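Long-range contacts in beta sliding clamp (Caulobacter crescentus, PDB 5WCE), which probably encircles DNA as a ring-shaped head-to-tail homodimer and tethers DNA polymerases and other proteins to it, making replication processive: residues I147-F152 and A190-P195; Y167-N172 and R180-D185; I207-T212 and L245-I250; R259-D264 and K371-P376. All coordinates share one frame; numbering follows the deposited sequence.

Interaction 1: residues I147-F152 and A190-P195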
loop_
_atom_site.group_PDB
_atom_site.type_symbol
_atom_site.label_atom_id
_atom_site.label_comp_id
_atom_site.label_asym_id
_atom_site.label_seq_id
_atom_site.Cartn_x
_atom_site.Cartn_y
_atom_site.Cartn_z
ATOM N N ILE A 147 -11.364 22.024 1.429
ATOM C CA ILE A 147 -10.627 21.018 2.120
ATOM C C ILE A 147 -9.361 20.585 1.353
ATOM O O ILE A 147 -8.243 20.571 1.915
ATOM C CB ILE A 147 -11.525 19.786 2.476
ATOM C CG1 ILE A 147 -12.565 20.200 3.509
ATOM C CG2 ILE A 147 -10.695 18.639 2.996
ATOM C CD1 ILE A 147 -13.723 19.201 3.652
ATOM N N ASP A 148 -9.532 20.228 0.084
ATOM C CA ASP A 148 -8.388 19.698 -0.683
ATOM C C ASP A 148 -7.235 20.722 -0.867
ATOM O O ASP A 148 -6.066 20.337 -0.884
ATOM C CB ASP A 148 -8.821 19.144 -2.028
ATOM C CG ASP A 148 -9.603 17.798 -1.915
ATOM O OD1 ASP A 148 -9.755 17.280 -0.783
ATOM O OD2 ASP A 148 -10.102 17.333 -2.975
ATOM N N LYS A 149 -7.571 21.991 -0.967
ATOM C CA LYS A 149 -6.571 23.072 -1.025
ATOM C C LYS A 149 -5.784 23.305 0.254
ATOM O O LYS A 149 -4.747 23.954 0.210
ATOM C CB LYS A 149 -7.216 24.377 -1.462
ATOM C CG LYS A 149 -7.849 24.374 -2.846
ATOM C CD LYS A 149 -6.808 24.498 -3.948
ATOM C CE LYS A 149 -7.485 24.733 -5.274
ATOM N NZ LYS A 149 -6.504 24.548 -6.374
ATOM N N THR A 150 -6.261 22.822 1.411
ATOM C CA THR A 150 -5.652 23.175 2.704
ATOM C C THR A 150 -5.264 22.024 3.627
ATOM O O THR A 150 -4.426 22.198 4.484
ATOM C CB THR A 150 -6.601 24.072 3.513
ATOM O OG1 THR A 150 -7.838 23.366 3.742
ATOM C CG2 THR A 150 -6.866 25.363 2.759
ATOM N N ARG A 151 -5.859 20.842 3.486
ATOM C CA ARG A 151 -5.797 19.889 4.613
ATOM C C ARG A 151 -4.400 19.280 4.801
ATOM O O ARG A 151 -4.032 18.909 5.896
ATOM C CB ARG A 151 -6.848 18.797 4.459
ATOM C CG ARG A 151 -6.516 17.743 3.489
ATOM C CD ARG A 151 -7.593 16.706 3.276
ATOM N NE ARG A 151 -7.526 15.634 4.216
ATOM C CZ ARG A 151 -7.922 14.372 3.973
ATOM N NH1 ARG A 151 -8.434 13.997 2.791
ATOM N NH2 ARG A 151 -7.784 13.487 4.931
ATOM N N PHE A 152 -3.602 19.284 3.734
ATOM C CA PHE A 152 -2.216 18.819 3.792
ATOM C C PHE A 152 -1.409 19.594 4.816
ATOM O O PHE A 152 -0.460 19.065 5.368
ATOM C CB PHE A 152 -1.557 18.900 2.397
ATOM C CG PHE A 152 -1.177 20.312 1.988
ATOM C CD1 PHE A 152 -2.086 21.143 1.340
ATOM C CD2 PHE A 152 0.070 20.837 2.327
ATOM C CE1 PHE A 152 -1.763 22.463 1.009
ATOM C CE2 PHE A 152 0.402 22.150 1.993
ATOM C CZ PHE A 152 -0.493 22.943 1.318
ATOM N N ALA A 190 -1.755 27.084 4.815
ATOM C CA ALA A 190 -2.610 27.019 3.630
ATOM C C ALA A 190 -3.920 27.700 3.902
ATOM O O ALA A 190 -4.489 27.551 4.999
ATOM C CB ALA A 190 -2.849 25.599 3.214
ATOM N N LEU A 191 -4.382 28.482 2.925
ATOM C CA LEU A 191 -5.599 29.243 3.040
ATOM C C LEU A 191 -6.395 29.048 1.744
ATOM O O LEU A 191 -5.824 29.137 0.627
ATOM C CB LEU A 191 -5.272 30.714 3.301
ATOM C CG LEU A 191 -6.426 31.730 3.385
ATOM C CD1 LEU A 191 -6.014 32.983 4.130
ATOM C CD2 LEU A 191 -7.045 32.120 2.053
ATOM N N ALA A 192 -7.702 28.778 1.879
ATOM C CA ALA A 192 -8.603 28.728 0.746
ATOM C C ALA A 192 -9.933 29.325 1.123
ATOM O O ALA A 192 -10.381 29.211 2.281
ATOM C CB ALA A 192 -8.762 27.319 0.239
ATOM N N GLU A 193 -10.561 30.014 0.182
ATOM C CA GLU A 193 -11.816 30.667 0.481
ATOM C C GLU A 193 -12.746 30.685 -0.715
ATOM O O GLU A 193 -12.333 30.467 -1.858
ATOM C CB GLU A 193 -11.565 32.067 1.021
ATOM C CG GLU A 193 -11.059 33.050 -0.044
ATOM C CD GLU A 193 -10.429 34.296 0.487
ATOM O OE1 GLU A 193 -10.462 34.497 1.717
ATOM O OE2 GLU A 193 -9.928 35.096 -0.369
ATOM N N MET A 194 -14.021 30.930 -0.407
ATOM C CA MET A 194 -15.099 31.023 -1.393
ATOM C C MET A 194 -16.058 32.114 -0.965
ATOM O O MET A 194 -16.039 32.508 0.198
ATOM C CB MET A 194 -15.856 29.705 -1.478
ATOM C CG MET A 194 -16.558 29.300 -0.138
ATOM S SD MET A 194 -17.405 27.708 -0.181
ATOM C CE MET A 194 -18.798 28.244 -1.172
ATOM N N PRO A 195 -16.908 32.607 -1.895
ATOM C CA PRO A 195 -17.978 33.509 -1.461
ATOM C C PRO A 195 -18.841 32.809 -0.413
ATOM O O PRO A 195 -19.186 31.645 -0.584
ATOM C CB PRO A 195 -18.782 33.797 -2.744
ATOM C CG PRO A 195 -17.859 33.437 -3.874
ATOM C CD PRO A 195 -16.933 32.367 -3.348
#

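Interaction 2: residues Y167-N172 and R180-D185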
loop_
_atom_site.group_PDB
_atom_site.type_symbol
_atom_site.label_atom_id
_atom_site.label_comp_id
_atom_site.label_asym_id
_atom_site.label_seq_id
_atom_site.Cartn_x
_atom_site.Cartn_y
_atom_site.Cartn_z
ATOM N N TYR A 167 -9.256 25.588 10.522
ATOM C CA TYR A 167 -9.980 26.721 11.065
ATOM C C TYR A 167 -10.972 27.244 10.029
ATOM O O TYR A 167 -10.564 27.822 9.001
ATOM C CB TYR A 167 -9.029 27.829 11.522
ATOM C CG TYR A 167 -9.703 29.020 12.145
ATOM C CD1 TYR A 167 -10.633 28.865 13.170
ATOM C CD2 TYR A 167 -9.395 30.314 11.746
ATOM C CE1 TYR A 167 -11.239 29.955 13.756
ATOM C CE2 TYR A 167 -9.997 31.426 12.319
ATOM C CZ TYR A 167 -10.915 31.245 13.305
ATOM O OH TYR A 167 -11.493 32.336 13.885
ATOM N N VAL A 168 -12.266 27.032 10.290
ATOM C CA VAL A 168 -13.333 27.390 9.367
ATOM C C VAL A 168 -14.051 28.583 9.931
ATOM O O VAL A 168 -14.516 28.544 11.048
ATOM C CB VAL A 168 -14.277 26.210 9.075
ATOM C CG1 VAL A 168 -15.398 26.662 8.159
ATOM C CG2 VAL A 168 -13.502 25.050 8.524
ATOM N N HIS A 169 -14.054 29.684 9.173
ATOM C CA HIS A 169 -14.572 30.942 9.591
ATOM C C HIS A 169 -14.922 31.863 8.418
ATOM O O HIS A 169 -14.561 31.583 7.272
ATOM C CB HIS A 169 -13.564 31.685 10.487
ATOM C CG HIS A 169 -12.256 31.995 9.809
ATOM N ND1 HIS A 169 -11.442 31.017 9.266
ATOM C CD2 HIS A 169 -11.628 33.173 9.587
ATOM C CE1 HIS A 169 -10.372 31.592 8.730
ATOM N NE2 HIS A 169 -10.459 32.896 8.923
ATOM N N THR A 170 -15.587 32.985 8.701
ATOM C CA THR A 170 -15.845 33.915 7.641
ATOM C C THR A 170 -15.092 35.221 7.870
ATOM O O THR A 170 -14.905 35.632 8.996
ATOM C CB THR A 170 -17.308 34.248 7.524
ATOM O OG1 THR A 170 -17.737 34.810 8.765
ATOM C CG2 THR A 170 -18.117 33.026 7.158
ATOM N N VAL A 171 -14.701 35.855 6.785
ATOM C CA VAL A 171 -14.034 37.147 6.811
ATOM C C VAL A 171 -14.734 38.098 5.838
ATOM O O VAL A 171 -15.273 37.643 4.813
ATOM C CB VAL A 171 -12.566 37.053 6.447
ATOM C CG1 VAL A 171 -11.813 36.285 7.498
ATOM C CG2 VAL A 171 -12.366 36.442 5.068
ATOM N N ASN A 172 -14.753 39.389 6.184
ATOM C CA ASN A 172 -15.325 40.413 5.327
ATOM C C ASN A 172 -14.163 41.000 4.572
ATOM O O ASN A 172 -13.441 41.807 5.115
ATOM C CB ASN A 172 -16.070 41.513 6.151
ATOM C CG ASN A 172 -16.439 42.731 5.313
ATOM O OD1 ASN A 172 -16.609 42.591 4.103
ATOM N ND2 ASN A 172 -16.431 43.934 5.915
ATOM N N ARG A 180 -13.899 30.814 4.695
ATOM C CA ARG A 180 -12.467 30.591 4.592
ATOM C C ARG A 180 -12.033 29.405 5.468
ATOM O O ARG A 180 -12.548 29.213 6.573
ATOM C CB ARG A 180 -11.700 31.869 5.016
ATOM C CG ARG A 180 -10.168 31.738 4.969
ATOM C CD ARG A 180 -9.511 33.028 5.422
ATOM N NE ARG A 180 -9.590 34.053 4.395
ATOM C CZ ARG A 180 -9.041 35.279 4.495
ATOM N NH1 ARG A 180 -8.394 35.669 5.604
ATOM N NH2 ARG A 180 -9.151 36.138 3.479
ATOM N N ALA A 181 -11.116 28.618 4.958
ATOM C CA ALA A 181 -10.482 27.545 5.685
ATOM C C ALA A 181 -8.974 27.824 5.750
ATOM O O ALA A 181 -8.356 28.105 4.706
ATOM C CB ALA A 181 -10.752 26.225 5.007
ATOM N N VAL A 182 -8.416 27.773 6.951
ATOM C CA VAL A 182 -6.965 27.987 7.173
ATOM C C VAL A 182 -6.399 26.798 7.960
ATOM O O VAL A 182 -6.990 26.357 8.960
ATOM C CB VAL A 182 -6.647 29.271 7.931
ATOM C CG1 VAL A 182 -5.162 29.332 8.286
ATOM C CG2 VAL A 182 -7.022 30.485 7.110
ATOM N N ALA A 183 -5.297 26.239 7.458
ATOM C CA ALA A 183 -4.591 25.146 8.134
ATOM C C ALA A 183 -3.138 25.564 8.319
ATOM O O ALA A 183 -2.539 26.166 7.417
ATOM C CB ALA A 183 -4.646 23.878 7.312
ATOM N N THR A 184 -2.591 25.270 9.459
ATOM C CA THR A 184 -1.151 25.427 9.712
ATOM C C THR A 184 -0.667 24.402 10.760
ATOM O O THR A 184 -1.371 24.066 11.722
ATOM C CB THR A 184 -0.779 26.860 10.112
ATOM O OG1 THR A 184 0.649 26.969 10.225
ATOM C CG2 THR A 184 -1.435 27.333 11.369
ATOM N N ASP A 185 0.563 23.960 10.579
ATOM C CA ASP A 185 1.213 23.026 11.501
ATOM C C ASP A 185 2.395 23.662 12.181
ATOM O O ASP A 185 3.212 22.969 12.751
ATOM C CB ASP A 185 1.655 21.773 10.718
ATOM C CG ASP A 185 2.657 22.074 9.631
ATOM O OD1 ASP A 185 3.051 23.257 9.457
ATOM O OD2 ASP A 185 3.055 21.110 8.965
#

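Interaction 3: residues I207-T212 and L245-I250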
loop_
_atom_site.group_PDB
_atom_site.type_symbol
_atom_site.label_atom_id
_atom_site.label_comp_id
_atom_site.label_asym_id
_atom_site.label_seq_id
_atom_site.Cartn_x
_atom_site.Cartn_y
_atom_site.Cartn_z
ATOM N N ILE A 207 -12.476 25.325 14.955
ATOM C CA ILE A 207 -11.348 24.506 14.568
ATOM C C ILE A 207 -11.890 23.098 14.458
ATOM O O ILE A 207 -12.197 22.476 15.472
ATOM C CB ILE A 207 -10.175 24.584 15.560
ATOM C CG1 ILE A 207 -9.780 26.011 15.823
ATOM C CG2 ILE A 207 -9.007 23.758 15.019
ATOM C CD1 ILE A 207 -8.926 26.206 17.097
ATOM N N VAL A 208 -12.028 22.632 13.219
ATOM C CA VAL A 208 -12.592 21.310 12.928
ATOM C C VAL A 208 -11.445 20.282 13.000
ATOM O O VAL A 208 -10.462 20.398 12.254
ATOM C CB VAL A 208 -13.304 21.265 11.570
ATOM C CG1 VAL A 208 -14.016 19.918 11.416
ATOM C CG2 VAL A 208 -14.251 22.452 11.384
ATOM N N PRO A 209 -11.566 19.266 13.890
ATOM C CA PRO A 209 -10.468 18.288 14.034
ATOM C C PRO A 209 -10.034 17.612 12.736
ATOM O O PRO A 209 -10.852 17.351 11.840
ATOM C CB PRO A 209 -11.045 17.247 15.023
ATOM C CG PRO A 209 -12.020 18.027 15.827
ATOM C CD PRO A 209 -12.665 18.990 14.837
ATOM N N ARG A 210 -8.737 17.315 12.662
ATOM C CA ARG A 210 -8.158 16.670 11.501
ATOM C C ARG A 210 -8.933 15.454 11.068
ATOM O O ARG A 210 -9.270 15.321 9.891
ATOM C CB ARG A 210 -6.670 16.334 11.755
ATOM C CG ARG A 210 -5.966 15.662 10.589
ATOM C CD ARG A 210 -4.558 15.196 10.955
ATOM N NE ARG A 210 -4.567 14.232 12.071
ATOM C CZ ARG A 210 -4.244 14.461 13.356
ATOM N NH1 ARG A 210 -3.794 15.637 13.815
ATOM N NH2 ARG A 210 -4.356 13.434 14.232
ATOM N N LYS A 211 -9.216 14.552 12.001
ATOM C CA LYS A 211 -9.928 13.332 11.642
ATOM C C LYS A 211 -11.337 13.636 11.137
ATOM O O LYS A 211 -11.853 12.975 10.237
ATOM C CB LYS A 211 -9.928 12.328 12.807
ATOM C CG LYS A 211 -10.707 11.047 12.465
ATOM C CD LYS A 211 -10.691 10.007 13.582
ATOM C CE LYS A 211 -11.626 8.847 13.271
ATOM N NZ LYS A 211 -11.669 7.917 14.448
ATOM N N THR A 212 -11.991 14.627 11.737
ATOM C CA THR A 212 -13.329 15.028 11.293
ATOM C C THR A 212 -13.368 15.514 9.855
ATOM O O THR A 212 -14.256 15.172 9.095
ATOM C CB THR A 212 -13.886 16.145 12.231
ATOM O OG1 THR A 212 -13.905 15.643 13.607
ATOM C CG2 THR A 212 -15.286 16.596 11.757
ATOM N N LEU A 245 -22.468 13.663 9.939
ATOM C CA LEU A 245 -21.294 13.566 10.787
ATOM C C LEU A 245 -21.380 14.726 11.769
ATOM O O LEU A 245 -21.441 15.886 11.341
ATOM C CB LEU A 245 -20.058 13.654 9.905
ATOM C CG LEU A 245 -18.659 13.482 10.465
ATOM C CD1 LEU A 245 -17.648 14.038 9.438
ATOM C CD2 LEU A 245 -18.388 14.195 11.734
ATOM N N THR A 246 -21.474 14.428 13.059
ATOM C CA THR A 246 -21.502 15.463 14.100
ATOM C C THR A 246 -20.198 15.348 14.880
ATOM O O THR A 246 -19.799 14.232 15.272
ATOM C CB THR A 246 -22.711 15.283 15.029
ATOM O OG1 THR A 246 -23.912 15.137 14.265
ATOM C CG2 THR A 246 -22.820 16.433 15.971
ATOM N N SER A 247 -19.521 16.474 15.126
ATOM C CA SER A 247 -18.194 16.443 15.778
ATOM C C SER A 247 -18.013 17.547 16.783
ATOM O O SER A 247 -18.489 18.703 16.582
ATOM C CB SER A 247 -17.069 16.532 14.709
ATOM O OG SER A 247 -15.765 16.622 15.296
ATOM N N LYS A 248 -17.285 17.231 17.862
ATOM C CA LYS A 248 -16.690 18.290 18.699
ATOM C C LYS A 248 -15.709 19.117 17.853
ATOM O O LYS A 248 -15.220 18.665 16.810
ATOM C CB LYS A 248 -15.906 17.715 19.866
ATOM C CG LYS A 248 -16.765 16.964 20.877
ATOM C CD LYS A 248 -15.880 16.252 21.876
ATOM C CE LYS A 248 -16.758 15.427 22.807
ATOM N NZ LYS A 248 -15.937 14.669 23.779
ATOM N N VAL A 249 -15.429 20.315 18.359
ATOM C CA VAL A 249 -14.458 21.216 17.732
ATOM C C VAL A 249 -13.319 21.387 18.711
ATOM O O VAL A 249 -13.470 21.096 19.877
ATOM C CB VAL A 249 -15.067 22.591 17.317
ATOM C CG1 VAL A 249 -16.154 22.405 16.240
ATOM C CG2 VAL A 249 -15.550 23.360 18.469
ATOM N N ILE A 250 -12.157 21.778 18.236
ATOM C CA ILE A 250 -11.033 21.975 19.132
ATOM C C ILE A 250 -11.240 23.276 19.934
ATOM O O ILE A 250 -11.451 24.322 19.348
ATOM C CB ILE A 250 -9.702 21.953 18.386
ATOM C CG1 ILE A 250 -9.498 20.556 17.817
ATOM C CG2 ILE A 250 -8.571 22.372 19.323
ATOM C CD1 ILE A 250 -8.359 20.390 16.867
HETATM O O HOH W 1 -13.034 25.905 17.707
#

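Interaction 4: residues R259-D264 and K371-P376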
loop_
_atom_site.group_PDB
_atom_site.type_symbol
_atom_site.label_atom_id
_atom_site.label_comp_id
_atom_site.label_asym_id
_atom_site.label_seq_id
_atom_site.Cartn_x
_atom_site.Cartn_y
_atom_site.Cartn_z
ATOM N N ARG A 259 -1.380 37.784 10.831
ATOM C CA ARG A 259 -0.055 38.350 11.164
ATOM C C ARG A 259 1.121 37.618 10.520
ATOM O O ARG A 259 2.219 38.163 10.374
ATOM C CB ARG A 259 0.136 38.373 12.693
ATOM N N VAL A 260 0.868 36.380 10.131
ATOM C CA VAL A 260 1.848 35.495 9.535
ATOM C C VAL A 260 1.835 35.603 8.001
ATOM O O VAL A 260 2.824 35.288 7.351
ATOM C CB VAL A 260 1.549 34.028 9.947
ATOM C CG1 VAL A 260 2.676 33.109 9.488
ATOM C CG2 VAL A 260 1.371 33.924 11.469
ATOM N N ILE A 261 0.699 35.989 7.421
ATOM C CA ILE A 261 0.541 36.011 5.984
ATOM C C ILE A 261 1.097 37.333 5.514
ATOM O O ILE A 261 0.519 38.398 5.789
ATOM C CB ILE A 261 -0.916 35.823 5.494
ATOM C CG1 ILE A 261 -1.420 34.445 5.926
ATOM C CG2 ILE A 261 -0.973 35.988 3.971
ATOM C CD1 ILE A 261 -2.804 34.082 5.435
ATOM N N PRO A 262 2.230 37.278 4.811
ATOM C CA PRO A 262 2.865 38.534 4.391
ATOM C C PRO A 262 2.046 39.351 3.382
ATOM O O PRO A 262 1.549 38.811 2.389
ATOM C CB PRO A 262 4.203 38.086 3.786
ATOM C CG PRO A 262 4.090 36.621 3.544
ATOM C CD PRO A 262 2.827 36.092 4.180
ATOM N N ARG A 263 1.925 40.654 3.627
ATOM C CA ARG A 263 1.164 41.548 2.732
ATOM C C ARG A 263 2.039 42.373 1.843
ATOM O O ARG A 263 1.589 42.797 0.780
ATOM C CB ARG A 263 0.318 42.509 3.553
ATOM C CG ARG A 263 -0.758 41.840 4.376
ATOM C CD ARG A 263 -1.453 42.875 5.270
ATOM N NE ARG A 263 -2.639 42.265 5.863
ATOM N N ASP A 264 3.262 42.618 2.273
ATOM C CA ASP A 264 4.112 43.616 1.642
ATOM C C ASP A 264 5.333 43.042 0.966
ATOM O O ASP A 264 6.227 43.804 0.647
ATOM C CB ASP A 264 4.547 44.616 2.728
ATOM C CG ASP A 264 3.364 45.256 3.432
ATOM O OD1 ASP A 264 2.358 45.530 2.742
ATOM O OD2 ASP A 264 3.436 45.459 4.666
ATOM N N LYS A 371 -4.073 31.089 -0.743
ATOM C CA LYS A 371 -2.755 31.631 -0.385
ATOM C C LYS A 371 -1.969 30.536 0.298
ATOM O O LYS A 371 -2.503 29.815 1.172
ATOM C CB LYS A 371 -2.874 32.874 0.531
ATOM C CG LYS A 371 -3.521 34.064 -0.139
ATOM C CD LYS A 371 -3.619 35.260 0.821
ATOM C CE LYS A 371 -4.312 36.500 0.236
ATOM N NZ LYS A 371 -5.790 36.468 0.386
ATOM N N TYR A 372 -0.670 30.426 -0.038
ATOM C CA TYR A 372 0.231 29.543 0.701
ATOM C C TYR A 372 1.415 30.347 1.288
ATOM O O TYR A 372 1.897 31.323 0.686
ATOM C CB TYR A 372 0.742 28.421 -0.160
ATOM C CG TYR A 372 -0.415 27.623 -0.684
ATOM C CD1 TYR A 372 -1.039 26.673 0.123
ATOM C CD2 TYR A 372 -0.943 27.883 -1.931
ATOM C CE1 TYR A 372 -2.164 25.991 -0.348
ATOM C CE2 TYR A 372 -2.091 27.229 -2.373
ATOM C CZ TYR A 372 -2.668 26.271 -1.544
ATOM O OH TYR A 372 -3.807 25.566 -1.967
ATOM N N VAL A 373 1.798 29.955 2.481
ATOM C CA VAL A 373 2.900 30.567 3.189
ATOM C C VAL A 373 3.913 29.435 3.504
ATOM O O VAL A 373 3.547 28.356 4.063
ATOM C CB VAL A 373 2.504 31.302 4.476
ATOM C CG1 VAL A 373 3.695 32.050 5.053
ATOM C CG2 VAL A 373 1.385 32.305 4.223
ATOM N N LEU A 374 5.157 29.694 3.113
ATOM C CA LEU A 374 6.319 28.864 3.456
ATOM C C LEU A 374 7.245 29.632 4.375
ATOM O O LEU A 374 7.501 30.815 4.130
ATOM C CB LEU A 374 7.115 28.479 2.216
ATOM C CG LEU A 374 6.352 27.579 1.235
ATOM C CD1 LEU A 374 7.017 27.586 -0.143
ATOM C CD2 LEU A 374 6.206 26.198 1.814
ATOM N N MET A 375 7.708 28.922 5.410
ATOM C CA MET A 375 8.606 29.491 6.387
ATOM C C MET A 375 10.035 29.062 6.028
ATOM O O MET A 375 10.301 27.893 5.809
ATOM C CB MET A 375 8.207 29.038 7.772
ATOM C CG MET A 375 6.725 29.359 8.076
ATOM S SD MET A 375 6.369 31.123 7.939
ATOM C CE MET A 375 7.398 31.647 9.305
ATOM N N PRO A 376 10.947 30.021 5.938
ATOM C CA PRO A 376 12.287 29.622 5.531
ATOM C C PRO A 376 13.091 29.027 6.649
ATOM O O PRO A 376 12.746 29.130 7.823
ATOM C CB PRO A 376 12.898 30.928 5.028
ATOM C CG PRO A 376 12.310 31.953 5.944
ATOM C CD PRO A 376 10.879 31.483 6.158
#

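Interaction 1: residues I147-F152 and A190-P195
Thr-150 and Ala-190 bring the two backbones to within 5.0 Å, measured CA to CA, where the C-terminal end of helix 140-148 and the residues running on from it lie against strand 188-195. This is the clamp fold's layering of helix on sheet, inside the central domain, and no hydrogen bond crosses the contact. Two alanines give the strand a low, smooth surface. Ala-190 CB sits 3.7 Å from Thr-150 CA, so the main chain at Thr-150 is itself pressed onto the strand. Phe-152 adds the CE1 and CZ corner of its ring, which meets the same methyl obliquely, CE1 lying 4.0 Å from Ala-190 CB. Two residues along the strand, Ala-192 CB is met by Lys-149 CB at 3.7 Å; beyond it the lysine chain bends at chi2 and carries its amine away from the strand. Thr-150 divides its branches. OG1 falls between the backbone N and the carbonyl carbon (chi1 60°) and is hydrogen-bonded to Leu-146 O, back in the helix, and CG2 is thereby turned to the strand. Tyr-372 of the neighbouring strand 370-374 joins in, its OH bonded to Lys-149 O. The Thr-150 methyl rests over the peptide between Leu-191 and Ala-192, with CG2 3.6 Å from Ala-192 N.

Interaction 2: residues Y167-N172 and R180-D185
His-169 places CG between its backbone N and carbonyl carbon (chi1 61°), while Arg-180 runs out with CG anti to N (chi1 179°) and bends only at chi3 (-75°), so that Arg-180 CB lies over one face of the imidazole in a CH-pi contact and CG and CD run on past its CE1-NE2 rim. CD comes closest, 3.6 Å from His-169 NE2. Tyr-167 CE2 covers the opposite face, 3.3 Å above the imidazole plane of His-169, which is thus held between the two; Val-182 CG2 reaches its edge, 3.9 Å from His-169 CE1. The guanidinium stands nearly perpendicular to the imidazole, and one of its faces carries Val-171 CG2 over the centre, 3.6 Å from Arg-180 CZ. Its NH2 forms salt bridges with Glu-173 of strand 165-173 and Glu-193 of strand 188-195, and NH1 bonds the hydroxyl of Tyr-257, which also bonds His-169 NE2. A leucine at Arg-180 would probably leave Glu-173 and Glu-193 without the guanidinium between them, and Val-171 CG2 without the flat group it packs on. In the backbone, Tyr-167 pairs with Val-182 (Tyr-167 N to Val-182 O 2.9 Å) and His-169 with Arg-180 (Arg-180 N to His-169 O 2.8 Å), each through two hydrogen bonds, with Val-168 and Ala-181 as the non-hydrogen-bonded pair. That ladder is the antiparallel pairing of a beta hairpin, strands 165-173 and 176-184 of the central domain.

Interaction 3: residues I207-T212 and L245-I250
Ile-207 and Ile-250 cross at about a right angle, the CG2 branch of Ile-207 lying 3.9 Å from CB of Ile-250 and equally near its CD1. The Pro-209 ring comes in beside them: CG touches Ile-250 CG1, and CD sits 3.2 Å from Lys-248 O. The proline occupies the N-cap position of helix 210-220, whose first turn brings Thr-212 down onto strand 243-248, which belongs to a different sheet from strand 206-209. There Thr-212 meets Ser-247 side by side, methyl as well as hydroxyl. The carbons are tight, CG2 of Thr-212 being 3.4 Å from CB of Ser-247, and Leu-245 CD2 flanks the same methyl. With OG anti to its backbone N (chi1 175°), Ser-247 receives a 2.7 Å hydrogen bond from Thr-212 OG1 and donates its own to Lys-248 O at 2.6 Å, on a lone pair of that carbonyl. An alanine at Ser-247 would probably leave the Thr-212 hydroxyl without its acceptor and break the chain of hydrogen bonds from Thr-212 to Lys-248 O. At the far end Ile-250 N bonds Ile-207 O at 2.9 Å, and a water bridges Ile-207 N to Ile-250 O. The join is therefore mixed: apolar branches pack along it, while directional hydroxyl and backbone bonds fix how the two pieces sit.

Interaction 4: residues R259-D264 and K371-P376
Val-373 is where this contact is packed most closely: its CG2 methyl lies 3.9 Å from Ile-261 CG1 and 4.1 Å from Pro-262 CD, and it meets the proline tip to tip but the isoleucine at a slant. CG1, anti to the backbone N (chi1 -173°), takes the other direction and approaches the main chain of the loop, 4.1 Å from Val-260 O. One valine fork is thus fitted against three consecutive residues of a loop that has no regular structure. Ile-261 also touches Leu-189 and Leu-191 of the neighbouring strand 188-195. Away from this knot the fit slackens. Toward one end, Lys-371 passes Ile-261 at about a right angle with only its methylenes in play, CD being 4.2 Å from Ile-261 CG2. Toward the other end Val-260 CG1 makes at most a doubtful approach to the sulphur of Met-375, a residue deposited in two conformers, consistent with some mobility. Past Pro-262 the loop heads into solvent through Arg-263, whose side chain is not modelled beyond NE. Between these segments the contact is apolar packing without hydrogen bonds. The loop leads from the last strand of the central domain into the C-terminal domain, and, as in other bacterial beta clamps, Val-260, Val-373 and Met-375 probably help line the hydrophobic pocket at this domain boundary where partner proteins dock their clamp-binding motifs.

In the fold
Interactions 1, 2 and 4 share one antiparallel sheet, in which strands 165-173, 176-184, 188-195 and 370-374 lie in succession; interaction 3 touches its outer strand 206-209 and ties it to the sheet containing 243-248. Interactions 1 and 2 are buried, their centres 8 Å apart, and the salt bridge from Glu-193 to Arg-180 couples them. Interaction 3 is partly buried and interaction 4 lies at the surface, their centres about 26 Å apart. Chemistry follows place: the hairpin rests on backbone pairing, interaction 3 adds hydroxyls and a water, while interactions 1 and 4 are apolar across their segments, linked by backbone bonding between Leu-191 and Lys-371 across the domain boundary.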